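Local coordinates for beta-mannosidase (Trichoderma harzianum, PDB 4CVU), which probably hydrolyses terminal beta-linked mannose residues from the non-reducing ends of mannosides, as a fungal glycoside hydrolase of family 2, at residues Gln604-Ala609 with Ile623-His628; Ile598-Ile603 with Val646-Ala651; Trp200-Ala205 with Leu389-Ala394. All coordinates share one frame; numbering follows the deposited sequence.

Interaction 1: residues Gln604-Ala609 with Ile623-His628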
loop_
_atom_site.group_PDB
_atom_site.type_symbol
_atom_site.label_atom_id
_atom_site.label_comp_id
_atom_site.label_asym_id
_atom_site.label_seq_id
_atom_site.Cartn_x
_atom_site.Cartn_y
_atom_site.Cartn_z
ATOM N N GLN A 604 -1.947 -11.611 4.022
ATOM C CA GLN A 604 -2.768 -10.512 4.621
ATOM C C GLN A 604 -1.817 -9.646 5.448
ATOM O O GLN A 604 -1.975 -8.435 5.534
ATOM C CB GLN A 604 -3.910 -11.018 5.512
ATOM C CG GLN A 604 -5.003 -11.835 4.789
ATOM C CD GLN A 604 -4.617 -13.272 4.469
ATOM O OE1 GLN A 604 -3.615 -13.779 4.903
ATOM N NE2 GLN A 604 -5.462 -13.945 3.714
ATOM N N THR A 605 -0.805 -10.292 6.071
ATOM C CA THR A 605 0.190 -9.548 6.832
ATOM C C THR A 605 1.047 -8.698 5.841
ATOM O O THR A 605 1.081 -7.436 5.965
ATOM C CB THR A 605 1.020 -10.445 7.775
ATOM O OG1 THR A 605 0.239 -10.850 8.944
ATOM C CG2 THR A 605 2.210 -9.725 8.226
ATOM N N TRP A 606 1.629 -9.338 4.802
ATOM C CA TRP A 606 2.362 -8.586 3.762
ATOM C C TRP A 606 1.554 -7.381 3.305
ATOM O O TRP A 606 2.091 -6.271 3.126
ATOM C CB TRP A 606 2.582 -9.403 2.547
ATOM C CG TRP A 606 3.795 -10.300 2.723
ATOM C CD1 TRP A 606 3.807 -11.631 2.763
ATOM C CD2 TRP A 606 5.127 -9.862 2.934
ATOM N NE1 TRP A 606 5.125 -12.105 2.938
ATOM C CE2 TRP A 606 5.946 -11.014 3.045
ATOM C CE3 TRP A 606 5.731 -8.607 3.008
ATOM C CZ2 TRP A 606 7.315 -10.923 3.233
ATOM C CZ3 TRP A 606 7.080 -8.518 3.184
ATOM C CH2 TRP A 606 7.877 -9.683 3.297
ATOM N N GLN A 607 0.291 -7.626 3.049
ATOM C CA GLN A 607 -0.576 -6.596 2.480
ATOM C C GLN A 607 -0.674 -5.326 3.340
ATOM O O GLN A 607 -1.104 -4.249 2.872
ATOM C CB GLN A 607 -1.962 -7.177 2.208
ATOM C CG GLN A 607 -2.035 -7.968 0.924
ATOM C CD GLN A 607 -3.372 -8.656 0.747
ATOM O OE1 GLN A 607 -3.974 -9.203 1.691
ATOM N NE2 GLN A 607 -3.844 -8.614 -0.437
ATOM N N GLN A 608 -0.303 -5.448 4.609
ATOM C CA GLN A 608 -0.333 -4.315 5.518
ATOM C C GLN A 608 0.780 -3.313 5.206
ATOM O O GLN A 608 0.623 -2.152 5.484
ATOM C CB GLN A 608 -0.171 -4.800 6.970
ATOM C CG GLN A 608 -1.297 -5.693 7.450
ATOM C CD GLN A 608 -1.017 -6.338 8.798
ATOM O OE1 GLN A 608 -0.001 -6.073 9.458
ATOM N NE2 GLN A 608 -1.937 -7.178 9.224
ATOM N N ALA A 609 1.936 -3.809 4.733
ATOM C CA ALA A 609 3.179 -3.047 4.714
ATOM C C ALA A 609 3.735 -2.766 3.335
ATOM O O ALA A 609 4.499 -1.845 3.181
ATOM C CB ALA A 609 4.241 -3.790 5.546
ATOM N N ILE A 623 12.361 -9.059 -0.620
ATOM C CA ILE A 623 13.738 -9.507 -0.373
ATOM C C ILE A 623 14.429 -8.567 0.602
ATOM O O ILE A 623 15.052 -9.022 1.583
ATOM C CB ILE A 623 14.563 -9.564 -1.664
ATOM C CG1 ILE A 623 14.135 -10.741 -2.521
ATOM C CG2 ILE A 623 16.056 -9.653 -1.351
ATOM C CD1 ILE A 623 14.538 -10.569 -3.977
ATOM N N LEU A 624 14.296 -7.257 0.363
ATOM C CA LEU A 624 14.997 -6.266 1.210
ATOM C C LEU A 624 14.487 -6.249 2.650
ATOM O O LEU A 624 15.161 -5.751 3.534
ATOM C CB LEU A 624 14.970 -4.857 0.597
ATOM C CG LEU A 624 15.971 -4.682 -0.572
ATOM C CD1 LEU A 624 15.861 -3.322 -1.248
ATOM C CD2 LEU A 624 17.396 -4.924 -0.082
ATOM N N ARG A 625 13.300 -6.800 2.880
ATOM C CA ARG A 625 12.750 -6.898 4.233
ATOM C C ARG A 625 13.136 -8.199 4.918
ATOM O O ARG A 625 12.914 -8.366 6.127
ATOM C CB ARG A 625 11.254 -6.721 4.196
ATOM C CG ARG A 625 10.844 -5.289 3.880
ATOM C CD ARG A 625 9.372 -5.214 3.570
ATOM N NE ARG A 625 8.581 -5.332 4.803
ATOM C CZ ARG A 625 8.125 -4.294 5.520
ATOM N NH1 ARG A 625 8.383 -3.042 5.176
ATOM N NH2 ARG A 625 7.454 -4.506 6.642
ATOM N N ASN A 626 13.755 -9.102 4.195
ATOM C CA ASN A 626 14.296 -10.317 4.812
ATOM C C ASN A 626 15.677 -9.966 5.346
ATOM O O ASN A 626 16.608 -9.728 4.538
ATOM C CB ASN A 626 14.416 -11.437 3.801
ATOM C CG ASN A 626 14.783 -12.761 4.450
ATOM O OD1 ASN A 626 15.223 -12.818 5.622
ATOM N ND2 ASN A 626 14.494 -13.823 3.756
ATOM N N HIS A 627 15.816 -9.925 6.678
ATOM C CA HIS A 627 17.098 -9.606 7.249
ATOM C C HIS A 627 17.864 -10.834 7.643
ATOM O O HIS A 627 18.856 -10.724 8.344
ATOM C CB HIS A 627 16.974 -8.615 8.392
ATOM C CG HIS A 627 16.577 -7.242 7.939
ATOM N ND1 HIS A 627 16.303 -6.214 8.808
ATOM C CD2 HIS A 627 16.435 -6.726 6.696
ATOM C CE1 HIS A 627 16.016 -5.119 8.130
ATOM N NE2 HIS A 627 16.077 -5.405 6.846
ATOM N N HIS A 628 17.393 -11.979 7.194
ATOM C CA HIS A 628 18.152 -13.236 7.295
ATOM C C HIS A 628 18.695 -13.492 5.894
ATOM O O HIS A 628 17.974 -14.046 5.073
ATOM C CB HIS A 628 17.233 -14.394 7.725
ATOM C CG HIS A 628 17.961 -15.701 7.908
ATOM N ND1 HIS A 628 19.060 -15.828 8.732
ATOM C CD2 HIS A 628 17.710 -16.942 7.424
ATOM C CE1 HIS A 628 19.480 -17.090 8.721
ATOM N NE2 HIS A 628 18.681 -17.784 7.930
#
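A buried guanidinium group, that of R625, extends from the end of helix 620-625 to lie against two apolar residues of helix 603-609, the methyl of A609 and the indole of W606. The alanine CB sits over one face of the guanidinium, 3.5 Å from R625 NH2 and somewhat farther from CZ. The tryptophan touches with the CZ3 corner of its six-membered ring, 3.9 Å from R625 NE, while CD of the same arginine lies almost as near. Ring and guanidinium planes are turned 66° apart, and the arginine meets the indole obliquely, so the pair is not a stack. After an extended CB-CG-CD run, the R625 chain bends at chi3 (75°) and turns the guanidinium's face to A609.

The charge is satisfied outside the two helices. NH1 donates to the carbonyl oxygens of N71 and G73, NH2 to that of Q713, and W712 supplies a cation-pi partner; with several backbone acceptors around it, the guanidinium is fixed in rotation and its burial is probably paid for. Because N71 and G73 belong to the galactose-binding-like region, R625 ties that part of the chain to these two helices. Next to it, N626 leaves the helix and forms an Asx turn: OD1 accepts from the backbone N of H628 at 2.8 Å, the N-H···O angle being 150°.

The backbones remain well apart, 10.3 Å between the CA atoms of A609 and R625, and the arginine side chain spans much of that gap. Helix 603-609 is also tied by A609 to the backbone of G73, and helix 620-625 in turn packs through I623 and L624 on helix 638-655.

Interaction 2: residues Ile598-Ile603 with Val646-Ala651. With NAG (2-acetamido-2-deoxy-beta-D-glucopyranose), chain B; NAG (2-acetamido-2-deoxy-beta-D-glucopyranose), chain C.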
loop_
_atom_site.group_PDB
_atom_site.type_symbol
_atom_site.label_atom_id
_atom_site.label_comp_id
_atom_site.label_asym_id
_atom_site.label_seq_id
_atom_site.Cartn_x
_atom_site.Cartn_y
_atom_site.Cartn_z
ATOM N N ILE A 598 13.291 -19.742 9.334
ATOM C CA ILE A 598 12.335 -18.629 8.997
ATOM C C ILE A 598 11.164 -19.004 8.118
ATOM O O ILE A 598 11.252 -20.022 7.387
ATOM C CB ILE A 598 13.058 -17.420 8.399
ATOM C CG1 ILE A 598 13.626 -17.771 7.017
ATOM C CG2 ILE A 598 14.171 -16.946 9.324
ATOM C CD1 ILE A 598 14.039 -16.580 6.169
ATOM N N SER A 599 10.054 -18.230 8.068
ATOM C CA SER A 599 9.083 -18.572 7.096
ATOM C C SER A 599 8.395 -17.210 6.769
ATOM O O SER A 599 8.519 -16.276 7.559
ATOM C CB SER A 599 8.074 -19.542 7.720
ATOM O OG SER A 599 7.249 -18.898 8.742
ATOM N N MET A 600 7.748 -17.153 5.613
ATOM C CA MET A 600 7.036 -15.949 5.174
ATOM C C MET A 600 5.865 -15.709 6.053
ATOM O O MET A 600 5.247 -16.648 6.537
ATOM C CB MET A 600 6.478 -16.175 3.771
ATOM C CG MET A 600 7.363 -16.099 2.576
ATOM S SD MET A 600 8.226 -14.583 2.460
ATOM C CE MET A 600 8.901 -14.589 0.831
ATOM N N PRO A 601 5.438 -14.432 6.205
ATOM C CA PRO A 601 4.163 -14.284 6.842
ATOM C C PRO A 601 3.005 -14.432 5.835
ATOM O O PRO A 601 3.215 -14.451 4.603
ATOM C CB PRO A 601 4.205 -12.819 7.322
ATOM C CG PRO A 601 5.043 -12.111 6.328
ATOM C CD PRO A 601 6.122 -13.139 6.002
ATOM N N SER A 602 1.772 -14.430 6.349
ATOM C CA SER A 602 0.590 -14.487 5.495
ATOM C C SER A 602 0.596 -13.341 4.485
ATOM O O SER A 602 1.197 -12.298 4.724
ATOM C CB SER A 602 -0.672 -14.374 6.376
ATOM O OG SER A 602 -0.702 -13.080 6.943
ATOM N N ILE A 603 -0.072 -13.552 3.351
ATOM C CA ILE A 603 -0.268 -12.459 2.409
ATOM C C ILE A 603 -1.071 -11.315 3.055
ATOM O O ILE A 603 -0.880 -10.148 2.680
ATOM C CB ILE A 603 -0.899 -12.916 1.065
ATOM C CG1 ILE A 603 -1.004 -11.733 0.091
ATOM C CG2 ILE A 603 -2.272 -13.568 1.259
ATOM C CD1 ILE A 603 -1.396 -12.116 -1.317
ATOM N N VAL A 646 16.484 -18.082 -0.421
ATOM C CA VAL A 646 16.896 -19.380 -0.951
ATOM C C VAL A 646 16.661 -20.512 0.046
ATOM O O VAL A 646 16.219 -21.587 -0.339
ATOM C CB VAL A 646 18.360 -19.348 -1.430
ATOM C CG1 VAL A 646 18.916 -20.756 -1.725
ATOM C CG2 VAL A 646 18.458 -18.488 -2.680
ATOM N N GLU A 647 16.962 -20.287 1.315
ATOM C CA GLU A 647 16.700 -21.319 2.344
ATOM C C GLU A 647 15.232 -21.721 2.345
ATOM O O GLU A 647 14.873 -22.894 2.345
ATOM C CB GLU A 647 17.140 -20.860 3.726
ATOM C CG GLU A 647 18.664 -20.874 3.944
ATOM C CD GLU A 647 19.086 -20.185 5.248
ATOM O OE1 GLU A 647 18.210 -19.710 6.011
ATOM O OE2 GLU A 647 20.308 -20.137 5.536
ATOM N N MET A 648 14.323 -20.745 2.308
ATOM C CA MET A 648 12.944 -21.109 2.332
ATOM C C MET A 648 12.551 -21.853 1.074
ATOM O O MET A 648 11.754 -22.808 1.124
ATOM C CB MET A 648 12.082 -19.815 2.509
ATOM C CG MET A 648 12.256 -19.168 3.849
ATOM S SD MET A 648 11.021 -17.794 3.971
ATOM C CE MET A 648 11.938 -16.750 2.899
ATOM N N THR A 649 13.096 -21.448 -0.070
ATOM C CA THR A 649 12.723 -22.019 -1.367
ATOM C C THR A 649 13.163 -23.467 -1.435
ATOM O O THR A 649 12.403 -24.324 -1.895
ATOM C CB THR A 649 13.344 -21.240 -2.558
ATOM O OG1 THR A 649 13.000 -19.862 -2.472
ATOM C CG2 THR A 649 12.838 -21.746 -3.919
ATOM N N LEU A 650 14.367 -23.742 -0.977
ATOM C CA LEU A 650 14.877 -25.102 -1.002
ATOM C C LEU A 650 14.109 -26.062 -0.055
ATOM O O LEU A 650 13.880 -27.247 -0.383
ATOM C CB LEU A 650 16.352 -25.122 -0.669
ATOM C CG LEU A 650 17.375 -24.552 -1.666
ATOM C CD1 LEU A 650 18.786 -24.704 -1.119
ATOM C CD2 LEU A 650 17.270 -25.210 -3.044
ATOM N N ALA A 651 13.748 -25.540 1.121
ATOM C CA ALA A 651 12.965 -26.263 2.090
ATOM C C ALA A 651 11.661 -26.777 1.478
ATOM O O ALA A 651 11.359 -27.960 1.576
ATOM C CB ALA A 651 12.687 -25.388 3.308
HETATM C C1 NAG B . 13.942 -16.501 -5.339
HETATM C C2 NAG B . 13.579 -17.893 -5.816
HETATM C C3 NAG B . 14.726 -18.893 -5.660
HETATM C C4 NAG B . 16.072 -18.367 -6.169
HETATM C C5 NAG B . 16.270 -17.010 -5.570
HETATM C C6 NAG B . 17.579 -16.357 -6.025
HETATM C C7 NAG B . 11.227 -18.511 -5.589
HETATM C C8 NAG B . 10.157 -19.155 -4.748
HETATM N N2 NAG B . 12.442 -18.429 -5.078
HETATM O O3 NAG B . 14.406 -20.086 -6.336
HETATM O O4 NAG B . 17.150 -19.175 -5.753
HETATM O O5 NAG B . 15.195 -16.154 -5.901
HETATM O O6 NAG B . 17.595 -16.222 -7.433
HETATM O O7 NAG B . 10.941 -18.115 -6.726
HETATM C C1 NAG C . 17.500 -20.225 -6.652
HETATM C C2 NAG C . 18.963 -20.577 -6.390
HETATM C C3 NAG C . 19.416 -21.784 -7.171
HETATM C C4 NAG C . 18.456 -22.934 -6.952
HETATM C C5 NAG C . 17.048 -22.481 -7.288
HETATM C C6 NAG C . 16.044 -23.599 -7.006
HETATM C C7 NAG C . 20.674 -18.884 -5.912
HETATM C C8 NAG C . 21.409 -17.687 -6.436
HETATM N N2 NAG C . 19.782 -19.443 -6.744
HETATM O O3 NAG C . 20.671 -22.158 -6.683
HETATM O O4 NAG C . 18.826 -24.027 -7.767
HETATM O O5 NAG C . 16.684 -21.365 -6.492
HETATM O O6 NAG C . 14.749 -23.064 -7.133
HETATM O O7 NAG C . 20.930 -19.305 -4.781
HETATM O O HOH W 1 15.722 -20.473 7.664
#
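Around S599 the irregular run 598-603, which leads from strand 592-595 into helix 603-609, passes close to helix 638-655, with the CA atoms of S599 and M648 6.6 Å apart. The backbone of 598-600 is extended, whereas V646-A651 is regular helix, and the contact centres on M648, whose side chain projects toward the loop.

I598 and M648 cross at about a right angle. CG1 of the isoleucine lies 3.7 Å from CG of the methionine, and its CD1 meets both CG and CE. Placing CG1 between the backbone N and the carbonyl carbon (chi1 68°) directs this branch at the helix. Farther out, M648 SD rests beside the loop backbone, 3.8 Å from S599 CA and similarly near M600 N; that amide is hydrogen-bonded to T675 of helix 664-692. The M648 chain bends at chi3 (-75°), and M648 CE comes within 4.3 Å of M600 CE.

In what is probably the catalytic (beta/alpha)8-barrel region of this family 2 enzyme, the loop thus packs on one side of helix 638-655 through a methionine, and S602 N-caps the helix it enters, OG accepting from T605 N. A water adds a polar link, accepting from I598 N and donating to E647 OE1 at 3.1 Å.

A different part of the helix surface carries sugar. T649 OG1 accepts from N2 of the chain B NAG at 3.0 Å in a nearly straight bond (165°), and V646 CG2 approaches O7 of the chain C NAG to 3.3 Å. These sugars belong to a glycan attached to the protein, in which NAG is also hydrogen-bonded to E653 OE2.

Interaction 3: residues Trp200-Ala205 with Leu389-Ala394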
loop_
_atom_site.group_PDB
_atom_site.type_symbol
_atom_site.label_atom_id
_atom_site.label_comp_id
_atom_site.label_asym_id
_atom_site.label_seq_id
_atom_site.Cartn_x
_atom_site.Cartn_y
_atom_site.Cartn_z
ATOM N N TRP A 200 18.186 -5.876 13.471
ATOM C CA TRP A 200 18.521 -7.288 13.783
ATOM C C TRP A 200 18.114 -8.112 12.564
ATOM O O TRP A 200 17.552 -7.579 11.572
ATOM C CB TRP A 200 17.851 -7.762 15.099
ATOM C CG TRP A 200 18.701 -8.749 15.977
ATOM C CD1 TRP A 200 18.627 -10.095 15.980
ATOM C CD2 TRP A 200 19.718 -8.406 16.945
ATOM N NE1 TRP A 200 19.539 -10.640 16.864
ATOM C CE2 TRP A 200 20.225 -9.622 17.465
ATOM C CE3 TRP A 200 20.260 -7.208 17.396
ATOM C CZ2 TRP A 200 21.233 -9.669 18.424
ATOM C CZ3 TRP A 200 21.264 -7.246 18.386
ATOM C CH2 TRP A 200 21.736 -8.490 18.889
ATOM N N ASP A 201 18.390 -9.415 12.618
ATOM C CA ASP A 201 18.092 -10.291 11.515
ATOM C C ASP A 201 16.606 -10.654 11.399
ATOM O O ASP A 201 16.266 -11.402 10.515
ATOM C CB ASP A 201 18.987 -11.563 11.500
ATOM C CG ASP A 201 18.889 -12.402 12.747
ATOM O OD1 ASP A 201 18.087 -12.130 13.676
ATOM O OD2 ASP A 201 19.641 -13.411 12.801
ATOM N N TRP A 202 15.742 -10.046 12.212
ATOM C CA TRP A 202 14.309 -10.124 12.040
ATOM C C TRP A 202 13.624 -8.760 12.124
ATOM O O TRP A 202 12.433 -8.738 12.197
ATOM C CB TRP A 202 13.631 -11.042 13.085
ATOM C CG TRP A 202 14.295 -11.039 14.405
ATOM C CD1 TRP A 202 15.077 -12.053 14.927
ATOM C CD2 TRP A 202 14.332 -9.979 15.346
ATOM N NE1 TRP A 202 15.574 -11.677 16.141
ATOM C CE2 TRP A 202 15.119 -10.409 16.424
ATOM C CE3 TRP A 202 13.760 -8.689 15.397
ATOM C CZ2 TRP A 202 15.365 -9.603 17.518
ATOM C CZ3 TRP A 202 13.976 -7.925 16.485
ATOM C CH2 TRP A 202 14.761 -8.354 17.539
ATOM N N GLY A 203 14.351 -7.668 12.156
ATOM C CA GLY A 203 13.722 -6.328 12.402
ATOM C C GLY A 203 14.513 -5.194 11.819
ATOM O O GLY A 203 15.687 -5.381 11.401
ATOM N N PRO A 204 13.870 -4.003 11.720
ATOM C CA PRO A 204 14.431 -2.799 11.110
ATOM C C PRO A 204 15.312 -2.022 12.084
ATOM O O PRO A 204 15.421 -2.385 13.303
ATOM C CB PRO A 204 13.169 -1.968 10.761
ATOM C CG PRO A 204 12.201 -2.333 11.846
ATOM C CD PRO A 204 12.489 -3.785 12.206
ATOM N N ALA A 205 15.936 -0.965 11.581
ATOM C CA ALA A 205 16.861 -0.179 12.361
ATOM C C ALA A 205 16.461 1.271 12.380
ATOM O O ALA A 205 17.115 2.088 11.698
ATOM C CB ALA A 205 18.254 -0.292 11.763
ATOM N N LEU A 389 10.488 -14.293 23.438
ATOM C CA LEU A 389 9.735 -13.055 23.222
ATOM C C LEU A 389 10.710 -11.967 22.812
ATOM O O LEU A 389 11.650 -11.642 23.552
ATOM C CB LEU A 389 9.045 -12.662 24.512
ATOM C CG LEU A 389 8.313 -11.314 24.457
ATOM C CD1 LEU A 389 7.129 -11.439 23.530
ATOM C CD2 LEU A 389 7.898 -10.918 25.861
ATOM N N ILE A 390 10.483 -11.390 21.642
ATOM C CA ILE A 390 11.240 -10.240 21.170
ATOM C C ILE A 390 10.320 -9.007 21.263
ATOM O O ILE A 390 9.110 -9.149 21.477
ATOM C CB ILE A 390 11.772 -10.427 19.738
ATOM C CG1 ILE A 390 10.624 -10.523 18.743
ATOM C CG2 ILE A 390 12.684 -11.662 19.654
ATOM C CD1 ILE A 390 10.911 -9.866 17.419
ATOM N N PRO A 391 10.880 -7.808 21.166
ATOM C CA PRO A 391 9.981 -6.635 21.274
ATOM C C PRO A 391 8.890 -6.689 20.214
ATOM O O PRO A 391 9.190 -6.880 19.044
ATOM C CB PRO A 391 10.910 -5.454 21.037
ATOM C CG PRO A 391 12.268 -5.980 21.379
ATOM C CD PRO A 391 12.291 -7.412 20.997
ATOM N N PRO A 392 7.632 -6.506 20.611
ATOM C CA PRO A 392 6.506 -6.532 19.609
ATOM C C PRO A 392 6.484 -5.347 18.615
ATOM O O PRO A 392 5.775 -5.423 17.616
ATOM C CB PRO A 392 5.261 -6.467 20.498
ATOM C CG PRO A 392 5.733 -5.664 21.680
ATOM C CD PRO A 392 7.159 -6.128 21.942
ATOM N N ASP A 393 7.270 -4.289 18.852
ATOM C CA ASP A 393 7.205 -3.100 18.030
ATOM C C ASP A 393 8.577 -2.455 18.038
ATOM O O ASP A 393 9.359 -2.637 18.975
ATOM C CB ASP A 393 6.109 -2.188 18.561
ATOM C CG ASP A 393 5.515 -1.237 17.504
ATOM O OD1 ASP A 393 6.142 -0.174 17.194
ATOM O OD2 ASP A 393 4.390 -1.513 16.985
ATOM N N ALA A 394 8.897 -1.721 16.978
ATOM C CA ALA A 394 10.135 -0.962 16.988
ATOM C C ALA A 394 10.000 0.305 17.860
ATOM O O ALA A 394 11.014 0.929 18.215
ATOM C CB ALA A 394 10.587 -0.639 15.569
#
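One CH-pi contact dominates the meeting of W202 with I390. The CD1 methyl of the isoleucine stands over a face of the indole, 3.8 Å from the centroid of the six-membered ring and 18° off its normal, so that CE3 and CZ3 of W202 are its nearest atoms. In I390, chi1 of 65° puts CG1 on the ring side and chi2 of 143°, away from a staggered value, swings CD1 over the face, while CG2 settles 4.0 Å from CZ2 of W202. CD1 of W200 stands over the rim of the opposite face of the same indole.

Looser apolar contacts complete the interface: P391 CD lies 4.4 Å from W202 CH2, in an oblique approach, and P204 CG is equally far from A394 CB.

Polar anchoring comes from outside. D393 forms salt bridges to R398 and R403, and I390 O accepts from N709.

The loop 200-205, in the galactose-binding-like region ahead of strand 215-221, is thus packed against the loop between helix 401-413 and strand 380-389, a strand of the (beta/alpha)8 barrel expected of family 2, with W422 edge-to-face against both W200 and W202.

Interaction 3 comes first along the chain, joining the galactose-binding-like region to the loop after strand 380-389 of the probable catalytic barrel. Interactions 1 and 2 follow: interaction 2 closes a longer segment of chain that contains interaction 1, and the loop 598-603 runs directly into helix 603-609. Their centres are about 11 Å apart, and W606 packs on P601 and M600. Interactions 1 and 3, with centres about 13 Å apart, meet through H627, whose ND1 probably bonds to the carbonyl oxygen of G203. Interactions 2 and 3, centres about 18 Å apart, do not touch. Together the contacts appear to fasten the N-terminal region to the barrel and its surrounding helices, including glycan-bearing 638-655.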